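Local structure of DegV domain-containing protein spr0652 (Streptococcus pneumoniae, 6CNG) at residues 49-54 with 82-87; 89-94 with 115-120. The protein binds linoleic acid and probably other long-chain fatty acids, probably as the lipid-carrying subunit of a fatty acid kinase. All blocks are in the same frame, centred on the assembly; numbering follows the deposited sequence. Where two conformers were deposited one is given.

Contact 1 joins strand 82-84 to strand 43-54 at the carboxyl end of the bound linoleic acid; contact 2, centred about 15 Å from it, packs helix 88-95 against helix 113-127. The two follow one another along the chain, residues 85-87 connecting strand 82-84 to helix 88-95. They also touch: S116 OG of contact 2 lies 3.0 Å from P86 O of contact 1, a probable hydrogen bond, and P86 CG packs 3.8 Å from Y91 OH. L50, S83, A84 and C85 of contact 1 line the lipid pocket directly. Contact 2 does not touch the lipid: the side chain of S116 is about 9 Å from the bound linoleic acid (EIC).

Contact 1: 49-54 with 82-87; sequences PLTIQV and KSACPS. With EIC (linoleic acid), chain C.
Strands 51-54 and 82-84 run antiparallel, their axes approaching to 4.7 Å at 151°, with T51-A84 and Q53-K82 as hydrogen-bonded pairs and I52-S83 as the non-hydrogen-bonded pair between them. A84 N reaches T51 O at 2.9 Å, and Q53 N meets K82 O almost end-on at 2.8 Å. T51 and A84 share a face: T51 OG1 lies 3.3 Å from A84 CB, a methyl small enough to sit beside a hydroxyl that also bonds two waters. One water bridges T51 OG1 to K82 O within strand 82-84, the other to C85 O just beyond it. On the other face S83 reaches the carboxyl end of the fatty acid, whereas I52 packs against M70 and F287; the sheet belongs to the DegV fold. S83, which probably also binds palmitate, holds OG between its backbone N and carbonyl carbon (chi1 69°), where it is hydrogen-bonded to Y288 OH; S111 OG is hydrogen-bonded to the lipid. L50 suits the boundary between protein and lipid because its branches divide: CD1 packs 3.6 Å from P86 CD, while CD2 lies 3.4 Å from C2 of linoleic acid.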
ATOM      1  N   PRO A  49       9.334  -0.639  -8.844  1.00 15.98           N
ATOM      2  CA  PRO A  49       9.850  -1.232  -7.614  1.00 17.65           C
ATOM      3  C   PRO A  49      10.692  -0.273  -6.791  1.00 13.86           C
ATOM      4  O   PRO A  49      11.496   0.502  -7.305  1.00 15.70           O
ATOM      5  CB  PRO A  49      10.706  -2.388  -8.136  1.00 18.39           C
ATOM      6  CG  PRO A  49      11.144  -1.935  -9.436  1.00 17.09           C
ATOM      7  CD  PRO A  49      10.039  -1.161 -10.027  1.00 17.90           C
ATOM      8  N   LEU A  50      10.500  -0.346  -5.489  1.00 17.19           N
ATOM      9  CA  LEU A  50      11.515   0.134  -4.569  1.00 16.85           C
ATOM     10  C   LEU A  50      12.539  -0.973  -4.348  1.00 16.05           C
ATOM     11  O   LEU A  50      12.359  -2.111  -4.773  1.00 15.49           O
ATOM     12  CB  LEU A  50      10.887   0.571  -3.240  1.00 15.59           C
ATOM     13  CG  LEU A  50      10.308   1.983  -3.270  1.00 16.65           C
ATOM     14  CD1 LEU A  50       8.942   2.021  -3.893  1.00 15.60           C
ATOM     15  CD2 LEU A  50      10.274   2.603  -1.908  1.00 20.65           C
ATOM     16  N   THR A  51      13.607  -0.635  -3.644  1.00 16.28           N
ATOM     17  CA  THR A  51      14.658  -1.592  -3.368  1.00 16.66           C
ATOM     18  C   THR A  51      14.831  -1.742  -1.873  1.00 12.79           C
ATOM     19  O   THR A  51      14.503  -0.846  -1.098  1.00 16.12           O
ATOM     20  CB  THR A  51      15.983  -1.150  -3.970  1.00 20.67           C
ATOM     21  OG1 THR A  51      16.342   0.121  -3.428  1.00 22.45           O
ATOM     22  CG2 THR A  51      15.863  -1.033  -5.458  1.00 23.79           C
ATOM     23  N   ILE A  52      15.350  -2.904  -1.492  1.00 16.65           N
ATOM     24  CA  ILE A  52      15.705  -3.225  -0.118  1.00 15.37           C
ATOM     25  C   ILE A  52      17.129  -3.757  -0.120  1.00 16.70           C
ATOM     26  O   ILE A  52      17.413  -4.760  -0.771  1.00 22.06           O
ATOM     27  CB  ILE A  52      14.758  -4.277   0.471  1.00 20.39           C
ATOM     28  CG1 ILE A  52      13.339  -3.691   0.564  1.00 26.63           C
ATOM     29  CG2 ILE A  52      15.240  -4.720   1.825  1.00 19.80           C
ATOM     30  CD1 ILE A  52      12.256  -4.682   0.325  1.00 28.84           C
ATOM     31  N   GLN A  53      18.013  -3.089   0.595  1.00 17.85           N
ATOM     32  CA  GLN A  53      19.414  -3.480   0.667  1.00 19.65           C
ATOM     33  C   GLN A  53      19.650  -4.270   1.949  1.00 18.32           C
ATOM     34  O   GLN A  53      19.370  -3.773   3.041  1.00 19.22           O
ATOM     35  CB  GLN A  53      20.284  -2.223   0.645  1.00 20.21           C
ATOM     36  CG  GLN A  53      21.808  -2.468   0.660  1.00 33.01           C
ATOM     37  CD  GLN A  53      22.612  -1.385   1.422  1.00 48.26           C
ATOM     38  OE1 GLN A  53      22.977  -1.556   2.596  1.00 51.96           O
ATOM     39  NE2 GLN A  53      22.891  -0.276   0.747  1.00 50.64           N
ATOM     40  N   VAL A  54      20.164  -5.494   1.812  1.00 15.66           N
ATOM     41  CA  VAL A  54      20.563  -6.330   2.941  1.00 15.14           C
ATOM     42  C   VAL A  54      22.048  -6.618   2.804  1.00 15.78           C
ATOM     43  O   VAL A  54      22.451  -7.381   1.924  1.00 19.58           O
ATOM     44  CB  VAL A  54      19.773  -7.638   2.986  1.00 18.27           C
ATOM     45  CG1 VAL A  54      20.082  -8.367   4.228  1.00 18.14           C
ATOM     46  CG2 VAL A  54      18.290  -7.360   2.868  1.00 20.74           C
ATOM     47  N   LYS A  82      17.783  -1.671   4.777  1.00 16.74           N
ATOM     48  CA  LYS A  82      17.352  -0.331   4.386  1.00 14.12           C
ATOM     49  C   LYS A  82      16.538  -0.365   3.101  1.00 12.57           C
ATOM     50  O   LYS A  82      16.839  -1.137   2.209  1.00 21.01           O
ATOM     51  CB  LYS A  82      18.593   0.532   4.140  1.00 17.78           C
ATOM     52  CG  LYS A  82      18.372   1.769   3.257  1.00 36.51           C
ATOM     53  CD  LYS A  82      19.619   2.674   3.189  1.00 44.08           C
ATOM     54  CE  LYS A  82      19.339   4.057   2.575  1.00 46.49           C
ATOM     55  NZ  LYS A  82      17.891   4.312   2.259  1.00 48.89           N
ATOM     56  N   SER A  83      15.530   0.487   2.984  1.00 15.98           N
ATOM     57  CA  SER A  83      14.800   0.644   1.728  1.00 15.59           C
ATOM     58  C   SER A  83      15.212   1.918   0.980  1.00 13.57           C
ATOM     59  O   SER A  83      15.766   2.854   1.559  1.00 16.52           O
ATOM     60  CB  SER A  83      13.298   0.661   1.975  1.00 12.54           C
ATOM     61  OG  SER A  83      12.925   1.814   2.642  1.00 14.11           O
ATOM     62  N   ALA A  84      14.943   1.928  -0.328  1.00 14.63           N
ATOM     63  CA  ALA A  84      15.155   3.113  -1.148  1.00 17.86           C
ATOM     64  C   ALA A  84      14.021   3.259  -2.145  1.00 10.75           C
ATOM     65  O   ALA A  84      13.450   2.273  -2.600  1.00 17.17           O
ATOM     66  CB  ALA A  84      16.454   3.047  -1.949  1.00 18.12           C
ATOM     67  N   CYS A  85      13.738   4.491  -2.499  1.00 14.39           N
ATOM     68  CA  CYS A  85      12.602   4.815  -3.350  1.00 15.60           C
ATOM     69  C   CYS A  85      13.022   4.828  -4.811  1.00 17.57           C
ATOM     70  O   CYS A  85      14.207   4.829  -5.136  1.00 19.93           O
ATOM     71  CB  CYS A  85      12.029   6.175  -2.945  1.00 13.31           C
ATOM     72  SG  CYS A  85      13.066   7.566  -3.302  1.00 20.78           S
ATOM     73  N   PRO A  86      12.059   4.862  -5.734  1.00 17.24           N
ATOM     74  CA  PRO A  86      12.409   4.891  -7.148  1.00 17.80           C
ATOM     75  C   PRO A  86      12.997   6.216  -7.575  1.00 15.61           C
ATOM     76  O   PRO A  86      12.665   7.286  -7.060  1.00 15.99           O
ATOM     77  CB  PRO A  86      11.069   4.655  -7.842  1.00 16.84           C
ATOM     78  CG  PRO A  86      10.230   4.049  -6.805  1.00 15.76           C
ATOM     79  CD  PRO A  86      10.607   4.772  -5.577  1.00 15.89           C
ATOM     80  N   SER A  87      13.886   6.115  -8.541  1.00 17.40           N
ATOM     81  CA  SER A  87      14.440   7.278  -9.171  1.00 15.50           C
ATOM     82  C   SER A  87      13.373   7.947 -10.023  1.00 14.76           C
ATOM     83  O   SER A  87      12.454   7.298 -10.515  1.00 15.91           O
ATOM     84  CB  SER A  87      15.557   6.847 -10.082  1.00 17.02           C
ATOM     85  OG  SER A  87      15.934   7.890 -10.942  1.00 23.01           O
TER
HETATM   86  C1  EIC C 301      11.662   4.086   1.099  1.00 14.19           C
HETATM   87  C2  EIC C 301      10.374   3.332   1.409  1.00 13.81           C
HETATM   88  C3  EIC C 301       9.884   3.512   2.828  1.00 14.76           C
HETATM   89  C4  EIC C 301       8.470   3.006   2.996  1.00 14.42           C
HETATM   90  C5  EIC C 301       7.933   3.274   4.385  1.00 16.08           C
HETATM   91  C6  EIC C 301       6.469   2.869   4.524  1.00 19.13           C
HETATM   92  C7  EIC C 301       6.257   1.353   4.632  1.00 18.75           C
HETATM   93  C8  EIC C 301       4.780   1.005   4.602  1.00 16.27           C
HETATM   94  C9  EIC C 301       4.657  -0.500   4.585  1.00 16.21           C
HETATM   95  C10 EIC C 301       4.460  -1.184   5.691  1.00 14.76           C
HETATM   96  C11 EIC C 301       4.360  -0.527   7.061  1.00 16.94           C
HETATM   97  C12 EIC C 301       3.138  -1.153   7.719  1.00 18.47           C
HETATM   98  C13 EIC C 301       2.164  -0.475   8.287  1.00 15.79           C
HETATM   99  C14 EIC C 301       2.171   1.036   8.380  1.00 18.26           C
HETATM  100  C15 EIC C 301       1.567   1.683   7.136  1.00 16.27           C
HETATM  101  C16 EIC C 301       1.575   3.195   7.297  1.00 17.70           C
HETATM  102  C17 EIC C 301       1.141   3.887   6.038  1.00 14.59           C
HETATM  103  C18 EIC C 301       1.208   5.385   6.238  1.00 15.71           C
HETATM  104  O1  EIC C 301      11.643   5.183   0.479  1.00 18.05           O
HETATM  105  O2  EIC C 301      12.756   3.598   1.476  1.00 19.13           O
HETATM  106  O   HOH W   1      15.488   2.194  -5.588  1.00 27.91           O
HETATM  107  O   HOH W   2      17.767  -0.508  -0.746  1.00 32.30           O

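Contact 2: 89-94 with 115-120; sequences DDYLRA and NSAQLA
Y91 carries most of this helix-to-helix contact, lying against S116, A117 and A120 with no hydrogen bond between the two segments. Its CB, aimed at the other helix, meets the methyl CB of A120 at 3.5 Å; alanine suits this point, where a small side chain lets the helices come close, and the CA atoms of L92 and A120 are only 5.7 Å apart. From CB the ring leans away from its own carbonyl carbon (chi1 -78°), which carries it along the neighbouring helix toward that helix's earlier turn. There CD2 and CE2 run beside the backbone, CE2 coming within 3.6 Å of A117 N. The methyl of A117 sits over one ring face as a CH-pi contact, 4.1 Å from the centroid and 21° off the normal, displaced toward the rim. S116 CB meets the same ring at its edge, in plane, 3.9 Å from CE2. At the tip, Y91 OH is hydrogen-bonded to S113 OG, so the phenol has a polar partner although the residue is buried.

S116 is equally apt: its small CB fits at the ring edge, while OG, in the conformer given, has P86 O as its probable partner. A120 is also met by L92, partly exposed, whose end bends inward and places CD2 3.5 Å from A120 O, an apolar branch lying over helix backbone. The segment axes approach to 8.6 Å and cross at -53°. Beneath them, Y91 and A117 both touch L103 and T105 of strand 100-105, so the helices cover the same face of the sheet. Strand 100-105, helix 113-127 and the parallel strand 132-137 form a beta-alpha-beta crossover, and the aromatic wedge beside it belongs to the helical layer of an alpha/beta domain.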
ATOM      1  N   ASP A  89      13.893   8.798 -12.942  1.00 17.39           N
ATOM      2  CA  ASP A  89      14.086   8.120 -14.213  1.00 12.91           C
ATOM      3  C   ASP A  89      13.283   6.835 -14.281  1.00 11.95           C
ATOM      4  O   ASP A  89      12.767   6.479 -15.338  1.00 15.23           O
ATOM      5  CB  ASP A  89      15.560   7.819 -14.373  1.00 18.22           C
ATOM      6  CG  ASP A  89      15.851   7.187 -15.661  1.00 28.79           C
ATOM      7  OD1 ASP A  89      15.623   7.856 -16.687  1.00 33.36           O
ATOM      8  OD2 ASP A  89      16.282   6.018 -15.659  1.00 35.54           O
ATOM      9  N   ASP A  90      13.183   6.115 -13.175  1.00 14.90           N
ATOM     10  CA  ASP A  90      12.349   4.924 -13.140  1.00 13.71           C
ATOM     11  C   ASP A  90      10.902   5.266 -13.476  1.00 17.62           C
ATOM     12  O   ASP A  90      10.215   4.501 -14.160  1.00 15.51           O
ATOM     13  CB  ASP A  90      12.418   4.302 -11.752  1.00 17.69           C
ATOM     14  CG  ASP A  90      13.809   3.811 -11.400  1.00 21.32           C
ATOM     15  OD1 ASP A  90      14.699   3.885 -12.259  1.00 23.84           O
ATOM     16  OD2 ASP A  90      14.016   3.359 -10.255  1.00 24.62           O
ATOM     17  N   TYR A  91      10.428   6.422 -13.012  1.00 14.96           N
ATOM     18  CA  TYR A  91       9.079   6.860 -13.338  1.00 14.51           C
ATOM     19  C   TYR A  91       8.989   7.266 -14.805  1.00 15.74           C
ATOM     20  O   TYR A  91       8.033   6.908 -15.496  1.00 17.39           O
ATOM     21  CB  TYR A  91       8.681   7.995 -12.383  1.00 14.47           C
ATOM     22  CG  TYR A  91       8.274   7.515 -11.003  1.00 14.88           C
ATOM     23  CD1 TYR A  91       7.325   6.539 -10.869  1.00 17.90           C
ATOM     24  CD2 TYR A  91       8.829   8.033  -9.845  1.00 12.68           C
ATOM     25  CE1 TYR A  91       6.946   6.081  -9.647  1.00 17.04           C
ATOM     26  CE2 TYR A  91       8.444   7.584  -8.612  1.00 11.96           C
ATOM     27  CZ  TYR A  91       7.503   6.604  -8.521  1.00 14.08           C
ATOM     28  OH  TYR A  91       7.072   6.101  -7.326  1.00 20.73           O
ATOM     29  N   LEU A  92       9.999   7.965 -15.318  1.00 12.93           N
ATOM     30  CA  LEU A  92       9.972   8.387 -16.718  1.00 15.68           C
ATOM     31  C   LEU A  92       9.849   7.204 -17.666  1.00 12.86           C
ATOM     32  O   LEU A  92       9.102   7.271 -18.649  1.00 15.11           O
ATOM     33  CB  LEU A  92      11.246   9.157 -17.066  1.00 15.29           C
ATOM     34  CG  LEU A  92      11.473  10.522 -16.468  1.00 15.93           C
ATOM     35  CD1 LEU A  92      12.858  10.982 -16.894  1.00 16.56           C
ATOM     36  CD2 LEU A  92      10.419  11.480 -16.909  1.00 15.23           C
ATOM     37  N   ARG A  93      10.601   6.134 -17.411  1.00 14.91           N
ATOM     38  CA  ARG A  93      10.492   4.931 -18.221  1.00 15.58           C
ATOM     39  C   ARG A  93       9.068   4.419 -18.253  1.00 12.90           C
ATOM     40  O   ARG A  93       8.578   3.969 -19.294  1.00 19.59           O
ATOM     41  CB  ARG A  93      11.351   3.827 -17.614  1.00 22.00           C
ATOM     42  CG  ARG A  93      12.832   3.935 -17.814  1.00 32.27           C
ATOM     43  CD  ARG A  93      13.480   2.538 -17.752  1.00 39.38           C
ATOM     44  NE  ARG A  93      12.747   1.560 -16.930  1.00 42.62           N
ATOM     45  CZ  ARG A  93      11.949   0.597 -17.400  1.00 53.04           C
ATOM     46  NH1 ARG A  93      11.737   0.444 -18.708  1.00 45.60           N
ATOM     47  NH2 ARG A  93      11.354  -0.229 -16.546  1.00 66.28           N
ATOM     48  N   ALA A  94       8.425   4.401 -17.104  1.00 14.51           N
ATOM     49  CA  ALA A  94       7.098   3.827 -16.979  1.00 17.45           C
ATOM     50  C   ALA A  94       6.042   4.628 -17.725  1.00 17.65           C
ATOM     51  O   ALA A  94       4.996   4.081 -18.072  1.00 21.10           O
ATOM     52  CB  ALA A  94       6.746   3.728 -15.505  1.00 15.08           C
ATOM     53  N   ASN A 115       7.944  12.338  -4.139  1.00 14.92           N
ATOM     54  CA  ASN A 115       8.785  13.445  -4.588  1.00 15.49           C
ATOM     55  C   ASN A 115       9.393  13.143  -5.949  1.00 15.13           C
ATOM     56  O   ASN A 115       9.408  14.002  -6.829  1.00 16.48           O
ATOM     57  CB  ASN A 115       9.864  13.722  -3.536  1.00 14.74           C
ATOM     58  CG  ASN A 115      10.772  14.896  -3.898  1.00 16.79           C
ATOM     59  OD1 ASN A 115      11.824  14.722  -4.494  1.00 21.87           O
ATOM     60  ND2 ASN A 115      10.375  16.077  -3.509  1.00 21.22           N
ATOM     61  N   SER A 116       9.900  11.922  -6.149  0.61 14.73           N
ATOM     62  CA  SER A 116      10.423  11.541  -7.457  0.61 14.57           C
ATOM     63  C   SER A 116       9.329  11.547  -8.507  0.61 13.25           C
ATOM     64  O   SER A 116       9.571  11.916  -9.660  0.61 14.69           O
ATOM     65  CB  SER A 116      11.045  10.153  -7.391  0.61 14.88           C
ATOM     66  OG  SER A 116      12.308  10.219  -6.790  0.61 16.46           O
ATOM     67  N   ALA A 117       8.125  11.098  -8.138  1.00 13.77           N
ATOM     68  CA  ALA A 117       7.028  11.073  -9.087  1.00  9.83           C
ATOM     69  C   ALA A 117       6.633  12.473  -9.485  1.00 10.28           C
ATOM     70  O   ALA A 117       6.283  12.715 -10.634  1.00 15.23           O
ATOM     71  CB  ALA A 117       5.829  10.357  -8.472  1.00 10.39           C
ATOM     72  N   GLN A 118       6.655  13.400  -8.549  1.00 11.18           N
ATOM     73  CA  GLN A 118       6.297  14.767  -8.876  1.00 11.79           C
ATOM     74  C   GLN A 118       7.270  15.338  -9.877  1.00 12.21           C
ATOM     75  O   GLN A 118       6.876  16.048 -10.810  1.00 15.48           O
ATOM     76  CB  GLN A 118       6.304  15.618  -7.622  1.00 14.34           C
ATOM     77  CG  GLN A 118       5.136  15.391  -6.701  1.00 18.92           C
ATOM     78  CD  GLN A 118       5.255  16.190  -5.406  1.00 23.35           C
ATOM     79  OE1 GLN A 118       6.261  16.099  -4.702  1.00 28.17           O
ATOM     80  NE2 GLN A 118       4.217  16.956  -5.079  1.00 24.65           N
ATOM     81  N   LEU A 119       8.545  15.038  -9.698  1.00 13.09           N
ATOM     82  CA  LEU A 119       9.556  15.552 -10.607  1.00 14.82           C
ATOM     83  C   LEU A 119       9.443  14.892 -11.972  1.00 11.94           C
ATOM     84  O   LEU A 119       9.502  15.564 -12.994  1.00 12.41           O
ATOM     85  CB  LEU A 119      10.934  15.341 -10.000  1.00 13.58           C
ATOM     86  CG  LEU A 119      12.090  15.797 -10.891  1.00 11.68           C
ATOM     87  CD1 LEU A 119      12.014  17.248 -11.288  1.00 15.28           C
ATOM     88  CD2 LEU A 119      13.362  15.523 -10.199  1.00 15.59           C
ATOM     89  N   ALA A 120       9.288  13.575 -12.003  1.00 10.44           N
ATOM     90  CA  ALA A 120       9.119  12.865 -13.257  1.00 10.20           C
ATOM     91  C   ALA A 120       7.985  13.449 -14.079  1.00 13.14           C
ATOM     92  O   ALA A 120       8.107  13.603 -15.299  1.00 14.90           O
ATOM     93  CB  ALA A 120       8.844  11.400 -12.958  1.00 13.84           C
TER